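Side-chain contacts in D-glyceraldehyde dehydrogenase (NADP(+)) (Thermoplasma acidophilum, PDB 5IZD), which oxidises D-glyceraldehyde to (R)-glycerate with NADP(+) and water in the non-phosphorylated Entner-Doudoroff pathway, working as a homotetramer: residues N13-K18 with R39-R44; E121-T126 with R130-Y135; N264-L269 with M298-E303. All coordinates share one frame; numbering follows the deposited sequence.

The three contacts hold separate parts of the aldehyde dehydrogenase fold, and no two of them touch; all are largely buried. Interaction 1 ties a turn, exposed at Ser15, to the first turn of a long helix through one buried carboxylate, within a single subunit. Interaction 2 is a beta hairpin, its centre about 36 Å from the centre of the chain, built on backbone hydrogen bonds and buried at interfaces with all three neighbouring subunits. Interaction 3 lies between two helices on a different sheet, on the opposite side of the chain's centre from both others, and depends on carbon packing against an aromatic ring and a guanidinium. Interactions 2 and 3 share contact with the third subunit.

Interaction 1: N13-K18 with R39-R44; sequences NSSSGK and RDDVDR
Asp41 OD2 receives the backbone N-H of Ser15 at 2.9 Å between N and OD2, on its syn lone pair, and the bond is fairly straight (164° at the hydrogen). The other oxygen of this carboxylate is held from the helix side: Arg44 NH1 lies 2.9 Å from Asp41 OD1 in a salt bridge one helical turn along, meeting OD1 nearly head-on while the oxygen sits 23° out of the guanidinium plane. Each oxygen of the carboxylate thus has a partner, which limits its rotation, and the nearby arginine would be expected to favour its charged form. The hydroxyl of Ser15 also faces it, with OG 3.3 Å from Asp41 OD1, a weak contact at most. OG lies between the backbone N and the carbonyl carbon of its own residue (chi1 54°), which turns it toward the carboxylate and toward Thr38 OG1, its stronger polar partner. Thr38 OG1 also accepts the backbone N-H of Asp41, at the start of helix 39-77. Ser14 to Gly17 form a type I beta turn, closed by Gly17 N to Ser14 O at 3.0 Å, in the connection between strands 10-12 and 19-23, the outermost strands of the small N-terminal sheet. Inside the turn Ser16 OG donates to Ser14 OG at 3.2 Å, and Ser14 OG in turn reaches Ala36 O. Ser14 OG also comes within 3.5 Å of Asp41 OD2. Leu5 and Ile7 of strand 2-7 pack on Asp41, and its side chain is about 7 Å from that of Ile208, which probably lines the NADP(+) site.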
loop_
_atom_site.group_PDB
_atom_site.type_symbol
_atom_site.label_atom_id
_atom_site.label_comp_id
_atom_site.label_asym_id
_atom_site.label_seq_id
_atom_site.Cartn_x
_atom_site.Cartn_y
_atom_site.Cartn_z
ATOM N N ASN A 13 -4.289 -28.148 -36.308
ATOM C CA ASN A 13 -5.596 -28.794 -36.245
ATOM C C ASN A 13 -5.637 -29.629 -34.976
ATOM O O ASN A 13 -4.603 -29.917 -34.394
ATOM C CB ASN A 13 -5.791 -29.748 -37.426
ATOM C CG ASN A 13 -5.779 -29.040 -38.751
ATOM O OD1 ASN A 13 -6.351 -27.948 -38.882
ATOM N ND2 ASN A 13 -5.145 -29.670 -39.780
ATOM N N SER A 14 -6.843 -29.993 -34.547
ATOM C CA SER A 14 -7.037 -30.964 -33.478
ATOM C C SER A 14 -6.321 -32.239 -33.861
ATOM O O SER A 14 -6.344 -32.570 -35.020
ATOM C CB SER A 14 -8.516 -31.342 -33.379
ATOM O OG SER A 14 -8.674 -32.223 -32.264
ATOM N N SER A 15 -5.776 -32.994 -32.899
ATOM C CA SER A 15 -5.068 -34.258 -33.267
ATOM C C SER A 15 -6.020 -35.362 -33.723
ATOM O O SER A 15 -5.592 -36.283 -34.398
ATOM C CB SER A 15 -4.137 -34.755 -32.140
ATOM O OG SER A 15 -4.792 -34.896 -30.896
ATOM N N SER A 16 -7.307 -35.266 -33.382
ATOM C CA SER A 16 -8.326 -36.176 -33.941
ATOM C C SER A 16 -8.889 -35.717 -35.277
ATOM O O SER A 16 -9.655 -36.455 -35.865
ATOM C CB SER A 16 -9.495 -36.323 -32.971
ATOM O OG SER A 16 -10.118 -35.061 -32.803
ATOM N N GLY A 17 -8.488 -34.526 -35.744
ATOM C CA GLY A 17 -9.132 -33.766 -36.810
ATOM C C GLY A 17 -10.589 -33.335 -36.679
ATOM O O GLY A 17 -11.124 -32.760 -37.610
ATOM N N LYS A 18 -11.240 -33.576 -35.536
ATOM C CA LYS A 18 -12.658 -33.248 -35.377
ATOM C C LYS A 18 -12.888 -31.759 -35.175
ATOM O O LYS A 18 -12.013 -31.036 -34.641
ATOM C CB LYS A 18 -13.289 -34.065 -34.241
ATOM C CG LYS A 18 -13.706 -35.479 -34.665
ATOM C CD LYS A 18 -13.756 -36.452 -33.488
ATOM C CE LYS A 18 -13.883 -37.900 -33.992
ATOM N NZ LYS A 18 -13.856 -38.807 -32.789
ATOM N N ARG A 39 -7.496 -34.391 -25.284
ATOM C CA ARG A 39 -6.709 -34.501 -24.107
ATOM C C ARG A 39 -5.215 -34.399 -24.421
ATOM O O ARG A 39 -4.473 -33.785 -23.677
ATOM C CB ARG A 39 -7.073 -35.789 -23.323
ATOM C CG ARG A 39 -8.458 -35.731 -22.657
ATOM N N ASP A 40 -4.762 -34.938 -25.544
ATOM C CA ASP A 40 -3.325 -34.834 -25.891
ATOM C C ASP A 40 -2.927 -33.408 -26.405
ATOM O O ASP A 40 -1.798 -32.945 -26.162
ATOM C CB ASP A 40 -2.949 -35.966 -26.838
ATOM C CG ASP A 40 -3.578 -37.299 -26.405
ATOM O OD1 ASP A 40 -3.064 -38.000 -25.518
ATOM O OD2 ASP A 40 -4.669 -37.606 -26.932
ATOM N N ASP A 41 -3.862 -32.699 -27.047
ATOM C CA ASP A 41 -3.642 -31.301 -27.445
ATOM C C ASP A 41 -3.495 -30.377 -26.210
ATOM O O ASP A 41 -2.630 -29.515 -26.191
ATOM C CB ASP A 41 -4.727 -30.805 -28.403
ATOM C CG ASP A 41 -4.701 -31.533 -29.739
ATOM O OD1 ASP A 41 -3.593 -31.956 -30.185
ATOM O OD2 ASP A 41 -5.802 -31.739 -30.337
ATOM N N VAL A 42 -4.333 -30.604 -25.202
ATOM C CA VAL A 42 -4.259 -29.923 -23.924
ATOM C C VAL A 42 -2.917 -30.150 -23.225
ATOM O O VAL A 42 -2.271 -29.194 -22.828
ATOM C CB VAL A 42 -5.415 -30.370 -22.991
ATOM C CG1 VAL A 42 -5.226 -29.851 -21.604
ATOM C CG2 VAL A 42 -6.765 -29.892 -23.539
ATOM N N ASP A 43 -2.522 -31.410 -23.081
ATOM C CA ASP A 43 -1.184 -31.751 -22.580
ATOM C C ASP A 43 -0.044 -31.017 -23.301
ATOM O O ASP A 43 0.772 -30.404 -22.615
ATOM C CB ASP A 43 -0.950 -33.263 -22.577
ATOM C CG ASP A 43 -1.732 -33.969 -21.479
ATOM O OD1 ASP A 43 -2.285 -33.332 -20.587
ATOM O OD2 ASP A 43 -1.826 -35.202 -21.503
ATOM N N ARG A 44 0.018 -31.042 -24.634
ATOM C CA ARG A 44 1.079 -30.308 -25.332
ATOM C C ARG A 44 1.044 -28.818 -25.016
ATOM O O ARG A 44 2.108 -28.195 -24.843
ATOM C CB ARG A 44 1.048 -30.458 -26.854
ATOM C CG ARG A 44 1.475 -31.810 -27.384
ATOM C CD ARG A 44 1.952 -31.785 -28.849
ATOM N NE ARG A 44 1.202 -30.911 -29.762
ATOM C CZ ARG A 44 -0.021 -31.159 -30.258
ATOM N NH1 ARG A 44 -0.720 -32.276 -29.930
ATOM N NH2 ARG A 44 -0.569 -30.266 -31.092
#

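Interaction 2: E121-T126 with R130-Y135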
loop_
_atom_site.group_PDB
_atom_site.type_symbol
_atom_site.label_atom_id
_atom_site.label_comp_id
_atom_site.label_asym_id
_atom_site.label_seq_id
_atom_site.Cartn_x
_atom_site.Cartn_y
_atom_site.Cartn_z
ATOM N N GLU A 121 7.711 -6.556 -0.455
ATOM C CA GLU A 121 7.852 -5.825 0.800
ATOM C C GLU A 121 9.097 -6.333 1.547
ATOM O O GLU A 121 9.566 -7.483 1.321
ATOM C CB GLU A 121 6.552 -5.908 1.644
ATOM C CG GLU A 121 5.368 -5.381 0.862
ATOM C CD GLU A 121 4.123 -5.005 1.626
ATOM O OE1 GLU A 121 4.024 -5.065 2.889
ATOM O OE2 GLU A 121 3.180 -4.590 0.902
ATOM N N VAL A 122 9.635 -5.452 2.379
ATOM C CA VAL A 122 10.719 -5.799 3.317
ATOM C C VAL A 122 10.169 -5.521 4.695
ATOM O O VAL A 122 9.714 -4.388 4.982
ATOM C CB VAL A 122 11.963 -4.948 3.131
ATOM C CG1 VAL A 122 13.067 -5.427 4.093
ATOM C CG2 VAL A 122 12.499 -5.034 1.731
ATOM N N VAL A 123 10.176 -6.535 5.554
ATOM C CA VAL A 123 9.722 -6.344 6.927
ATOM C C VAL A 123 10.795 -6.677 7.940
ATOM O O VAL A 123 11.680 -7.441 7.711
ATOM C CB VAL A 123 8.329 -6.980 7.240
ATOM C CG1 VAL A 123 7.385 -6.769 6.053
ATOM C CG2 VAL A 123 8.375 -8.442 7.550
ATOM N N GLU A 124 10.710 -5.992 9.064
ATOM C CA GLU A 124 11.557 -6.266 10.239
ATOM C C GLU A 124 11.575 -7.759 10.596
ATOM O O GLU A 124 10.529 -8.370 10.626
ATOM C CB GLU A 124 11.033 -5.472 11.449
ATOM C CG GLU A 124 11.801 -4.218 11.718
ATOM C CD GLU A 124 11.305 -3.537 13.004
ATOM O OE1 GLU A 124 12.051 -3.463 14.023
ATOM O OE2 GLU A 124 10.137 -3.070 12.969
ATOM N N GLY A 125 12.761 -8.326 10.873
ATOM C CA GLY A 125 12.878 -9.677 11.382
ATOM C C GLY A 125 12.765 -9.673 12.885
ATOM O O GLY A 125 12.389 -8.670 13.473
ATOM N N THR A 126 13.099 -10.797 13.491
ATOM C CA THR A 126 12.986 -10.966 14.944
ATOM C C THR A 126 14.240 -10.591 15.695
ATOM O O THR A 126 14.254 -10.748 16.897
ATOM C CB THR A 126 12.539 -12.401 15.291
ATOM O OG1 THR A 126 13.347 -13.379 14.583
ATOM C CG2 THR A 126 11.059 -12.579 14.828
ATOM N N ARG A 130 18.258 -9.573 11.271
ATOM C CA ARG A 130 17.326 -10.383 10.526
ATOM C C ARG A 130 16.346 -9.474 9.775
ATOM O O ARG A 130 15.902 -8.447 10.316
ATOM C CB ARG A 130 16.537 -11.286 11.463
ATOM C CG ARG A 130 17.302 -12.532 11.858
ATOM C CD ARG A 130 16.568 -13.307 12.940
ATOM N NE ARG A 130 17.345 -14.470 13.326
ATOM C CZ ARG A 130 16.905 -15.482 14.058
ATOM N NH1 ARG A 130 15.680 -15.487 14.564
ATOM N NH2 ARG A 130 17.729 -16.476 14.335
ATOM N N LYS A 131 16.020 -9.867 8.560
ATOM C CA LYS A 131 14.948 -9.228 7.766
ATOM C C LYS A 131 14.099 -10.316 7.119
ATOM O O LYS A 131 14.535 -11.459 6.962
ATOM C CB LYS A 131 15.507 -8.277 6.676
ATOM C CG LYS A 131 16.284 -7.050 7.218
ATOM C CD LYS A 131 15.357 -6.076 7.955
ATOM C CE LYS A 131 16.033 -4.864 8.576
ATOM N NZ LYS A 131 16.893 -5.210 9.752
ATOM N N ILE A 132 12.886 -9.946 6.737
ATOM C CA ILE A 132 11.994 -10.830 5.994
ATOM C C ILE A 132 11.665 -10.159 4.643
ATOM O O ILE A 132 11.065 -9.102 4.600
ATOM C CB ILE A 132 10.757 -11.144 6.835
ATOM C CG1 ILE A 132 11.173 -11.835 8.124
ATOM C CG2 ILE A 132 9.782 -12.051 6.051
ATOM C CD1 ILE A 132 10.028 -11.979 9.104
ATOM N N PHE A 133 12.121 -10.755 3.555
ATOM C CA PHE A 133 11.905 -10.205 2.226
ATOM C C PHE A 133 10.659 -10.868 1.654
ATOM O O PHE A 133 10.544 -12.111 1.591
ATOM C CB PHE A 133 13.135 -10.417 1.354
ATOM C CG PHE A 133 14.349 -9.743 1.879
ATOM C CD1 PHE A 133 14.536 -8.388 1.692
ATOM C CD2 PHE A 133 15.259 -10.425 2.693
ATOM C CE1 PHE A 133 15.628 -7.733 2.262
ATOM C CE2 PHE A 133 16.375 -9.789 3.207
ATOM C CZ PHE A 133 16.557 -8.429 2.994
ATOM N N GLN A 134 9.706 -10.063 1.214
ATOM C CA GLN A 134 8.518 -10.649 0.578
ATOM C C GLN A 134 8.479 -10.327 -0.888
ATOM O O GLN A 134 8.264 -9.212 -1.239
ATOM C CB GLN A 134 7.289 -10.178 1.323
ATOM C CG GLN A 134 7.356 -10.636 2.769
ATOM C CD GLN A 134 6.238 -10.146 3.608
ATOM O OE1 GLN A 134 5.860 -8.977 3.552
ATOM N NE2 GLN A 134 5.686 -11.030 4.414
ATOM N N TYR A 135 8.694 -11.323 -1.740
ATOM C CA TYR A 135 8.730 -11.119 -3.188
ATOM C C TYR A 135 7.364 -11.459 -3.772
ATOM O O TYR A 135 6.673 -12.302 -3.237
ATOM C CB TYR A 135 9.744 -12.055 -3.864
ATOM C CG TYR A 135 11.183 -11.692 -3.721
ATOM C CD1 TYR A 135 11.638 -10.922 -2.672
ATOM C CD2 TYR A 135 12.127 -12.142 -4.649
ATOM C CE1 TYR A 135 12.964 -10.618 -2.547
ATOM C CE2 TYR A 135 13.471 -11.821 -4.509
ATOM C CZ TYR A 135 13.875 -11.059 -3.447
ATOM O OH TYR A 135 15.169 -10.699 -3.216
#
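Val122 and Phe133 lie side by side and point the same way, and both methyls of the valine meet the CD1-CE1 bond of the ring obliquely: CG1 is 3.9 Å from Phe133 CE1, and CG2 is 3.9 Å from Phe133 CD1. On the other face of the ladder Val123 crosses Ile132 at a slant, its CG2 3.7 Å from Ile132 CB. CG1 of Val123, anti to the carbonyl carbon and so beside the backbone N (chi1 -40°), touches Gln134 OE1 at 3.7 Å. That same oxygen is also 3.7 Å from Glu121 CB, while Gln134 NE2 hydrogen-bonds Asn472 OD1. These pairs belong to an antiparallel hairpin of strands 120-124 and 130-145, part of the oligomerisation arm of the aldehyde dehydrogenase fold. Val123 and Ile132 form a hydrogen-bonded pair, with Val123 N to Ile132 O at 2.9 Å and almost straight (177°); Val122 and Phe133 form a non-hydrogen-bonded one. Near the turn Arg130, extended from CG to NE, sends NH1 across to Thr126 OG1 at 3.1 Å, edge-on and in the guanidinium plane; its NE makes a salt bridge with Asp476. In the tetramer Phe133 meets Phe133 of the second subunit at about 70° between planes, Glu121 and Val122 continue the ladder into that chain, and Glu121 OE2 makes a salt bridge to Lys461 and a hydrogen bond to Tyr462, both of the third subunit.

Interaction 3: N264-L269 with M298-E303; sequences NALKTL and MSRFVE
Helices 262-274 and 294-305 pack on the seven-stranded sheet of the aldehyde dehydrogenase fold, and Leu266 and Leu269 of the first meet Arg300 and Phe301 of the second. Leu269 CD2 stands over the face of the Phe301 ring in a CH-pi contact, 3.5 Å from the ring centroid and 11° off its normal. Leu269 CG, anti to the backbone N (chi1 -177°), is itself 3.7 Å from Phe301 CE1, and the two side chains cross at about a right angle. Helix 262-274 is the crossover of a beta-alpha-beta unit joining parallel strands 252-256 and 284-290, and helix 294-305 comes just after strand 284-290; the segment axes are 10.5 Å apart at -42°. Leu266 divides its two methyls. CD2 rests on Phe301 CB at 3.8 Å, whereas CD1 lies 3.5 Å above the centre of the Arg300 guanidinium plane and 3.6 Å from Arg300 CB. Bent at chi3, the arginine thus lays its flat group over a methyl, and its NH2 forms a salt bridge with Asp263. Phe492 of the third subunit packs on both Leu266 and Arg300.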
loop_
_atom_site.group_PDB
_atom_site.type_symbol
_atom_site.label_atom_id
_atom_site.label_comp_id
_atom_site.label_asym_id
_atom_site.label_seq_id
_atom_site.Cartn_x
_atom_site.Cartn_y
_atom_site.Cartn_z
ATOM N N ASN A 264 -32.982 9.895 -15.180
ATOM C CA ASN A 264 -31.709 9.197 -15.059
ATOM C C ASN A 264 -31.867 7.725 -14.701
ATOM O O ASN A 264 -31.153 6.884 -15.232
ATOM C CB ASN A 264 -30.745 9.949 -14.127
ATOM C CG ASN A 264 -30.182 11.187 -14.807
ATOM O OD1 ASN A 264 -30.158 11.274 -16.057
ATOM N ND2 ASN A 264 -29.738 12.167 -13.997
ATOM N N ALA A 265 -32.838 7.446 -13.826
ATOM C CA ALA A 265 -33.101 6.093 -13.378
ATOM C C ALA A 265 -33.568 5.238 -14.560
ATOM O O ALA A 265 -33.071 4.135 -14.741
ATOM C CB ALA A 265 -34.128 6.089 -12.287
ATOM N N LEU A 266 -34.522 5.774 -15.325
ATOM C CA LEU A 266 -35.033 5.117 -16.539
ATOM C C LEU A 266 -33.967 4.891 -17.611
ATOM O O LEU A 266 -33.918 3.834 -18.191
ATOM C CB LEU A 266 -36.232 5.862 -17.131
ATOM C CG LEU A 266 -37.481 5.719 -16.286
ATOM C CD1 LEU A 266 -38.523 6.807 -16.591
ATOM C CD2 LEU A 266 -38.048 4.323 -16.459
ATOM N N LYS A 267 -33.128 5.890 -17.860
ATOM C CA LYS A 267 -32.042 5.739 -18.805
ATOM C C LYS A 267 -31.103 4.622 -18.382
ATOM O O LYS A 267 -30.719 3.768 -19.206
ATOM C CB LYS A 267 -31.211 6.994 -18.879
ATOM C CG LYS A 267 -31.781 8.070 -19.761
ATOM C CD LYS A 267 -30.810 9.258 -19.747
ATOM C CE LYS A 267 -31.350 10.397 -20.582
ATOM N NZ LYS A 267 -30.544 11.620 -20.332
ATOM N N THR A 268 -30.711 4.649 -17.105
ATOM C CA THR A 268 -29.843 3.629 -16.554
ATOM C C THR A 268 -30.499 2.225 -16.578
ATOM O O THR A 268 -29.802 1.230 -16.813
ATOM C CB THR A 268 -29.402 3.966 -15.122
ATOM O OG1 THR A 268 -28.865 5.306 -15.079
ATOM C CG2 THR A 268 -28.405 2.947 -14.604
ATOM N N LEU A 269 -31.798 2.148 -16.284
ATOM C CA LEU A 269 -32.493 0.864 -16.306
ATOM C C LEU A 269 -32.575 0.294 -17.725
ATOM O O LEU A 269 -32.423 -0.909 -17.915
ATOM C CB LEU A 269 -33.909 0.971 -15.743
ATOM C CG LEU A 269 -34.683 -0.341 -15.670
ATOM C CD1 LEU A 269 -33.962 -1.350 -14.780
ATOM C CD2 LEU A 269 -36.079 -0.039 -15.130
ATOM N N MET A 298 -43.167 2.477 -13.772
ATOM C CA MET A 298 -43.447 1.284 -14.590
ATOM C C MET A 298 -44.078 1.589 -15.947
ATOM O O MET A 298 -43.748 0.932 -16.925
ATOM C CB MET A 298 -44.365 0.311 -13.861
ATOM C CG MET A 298 -43.747 -0.309 -12.620
ATOM S SD MET A 298 -42.105 -0.967 -12.853
ATOM C CE MET A 298 -42.439 -2.329 -14.009
ATOM N N SER A 299 -44.952 2.592 -15.975
ATOM C CA SER A 299 -45.605 3.069 -17.203
ATOM C C SER A 299 -44.550 3.636 -18.174
ATOM O O SER A 299 -44.487 3.252 -19.335
ATOM C CB SER A 299 -46.634 4.139 -16.782
ATOM O OG SER A 299 -47.158 4.848 -17.876
ATOM N N ARG A 300 -43.673 4.512 -17.671
ATOM C CA ARG A 300 -42.624 5.120 -18.487
ATOM C C ARG A 300 -41.677 4.014 -18.986
ATOM O O ARG A 300 -41.281 4.015 -20.157
ATOM C CB ARG A 300 -41.866 6.227 -17.707
ATOM C CG ARG A 300 -42.743 7.442 -17.434
ATOM C CD ARG A 300 -41.987 8.670 -16.935
ATOM N NE ARG A 300 -41.028 9.062 -17.971
ATOM C CZ ARG A 300 -39.969 9.848 -17.788
ATOM N NH1 ARG A 300 -39.701 10.383 -16.608
ATOM N NH2 ARG A 300 -39.195 10.122 -18.842
ATOM N N PHE A 301 -41.372 3.040 -18.121
ATOM C CA PHE A 301 -40.426 1.973 -18.451
ATOM C C PHE A 301 -40.983 1.041 -19.522
ATOM O O PHE A 301 -40.259 0.633 -20.440
ATOM C CB PHE A 301 -40.072 1.145 -17.209
ATOM C CG PHE A 301 -39.150 -0.018 -17.479
ATOM C CD1 PHE A 301 -37.966 0.161 -18.193
ATOM C CD2 PHE A 301 -39.429 -1.289 -16.944
ATOM C CE1 PHE A 301 -37.104 -0.913 -18.413
ATOM C CE2 PHE A 301 -38.559 -2.355 -17.162
ATOM C CZ PHE A 301 -37.408 -2.171 -17.912
ATOM N N VAL A 302 -42.252 0.699 -19.394
ATOM C CA VAL A 302 -42.947 -0.046 -20.451
ATOM C C VAL A 302 -42.924 0.709 -21.805
ATOM O O VAL A 302 -42.582 0.123 -22.867
ATOM C CB VAL A 302 -44.376 -0.414 -20.021
ATOM C CG1 VAL A 302 -45.137 -1.016 -21.212
ATOM C CG2 VAL A 302 -44.328 -1.385 -18.847
ATOM N N GLU A 303 -43.261 2.005 -21.754
ATOM C CA GLU A 303 -43.291 2.876 -22.959
ATOM C C GLU A 303 -41.923 2.968 -23.622
ATOM O O GLU A 303 -41.824 2.820 -24.837
ATOM C CB GLU A 303 -43.836 4.277 -22.646
ATOM C CG GLU A 303 -43.974 5.224 -23.823
ATOM C CD GLU A 303 -44.968 4.760 -24.874
ATOM O OE1 GLU A 303 -44.833 5.215 -26.021
ATOM O OE2 GLU A 303 -45.878 3.948 -24.577
#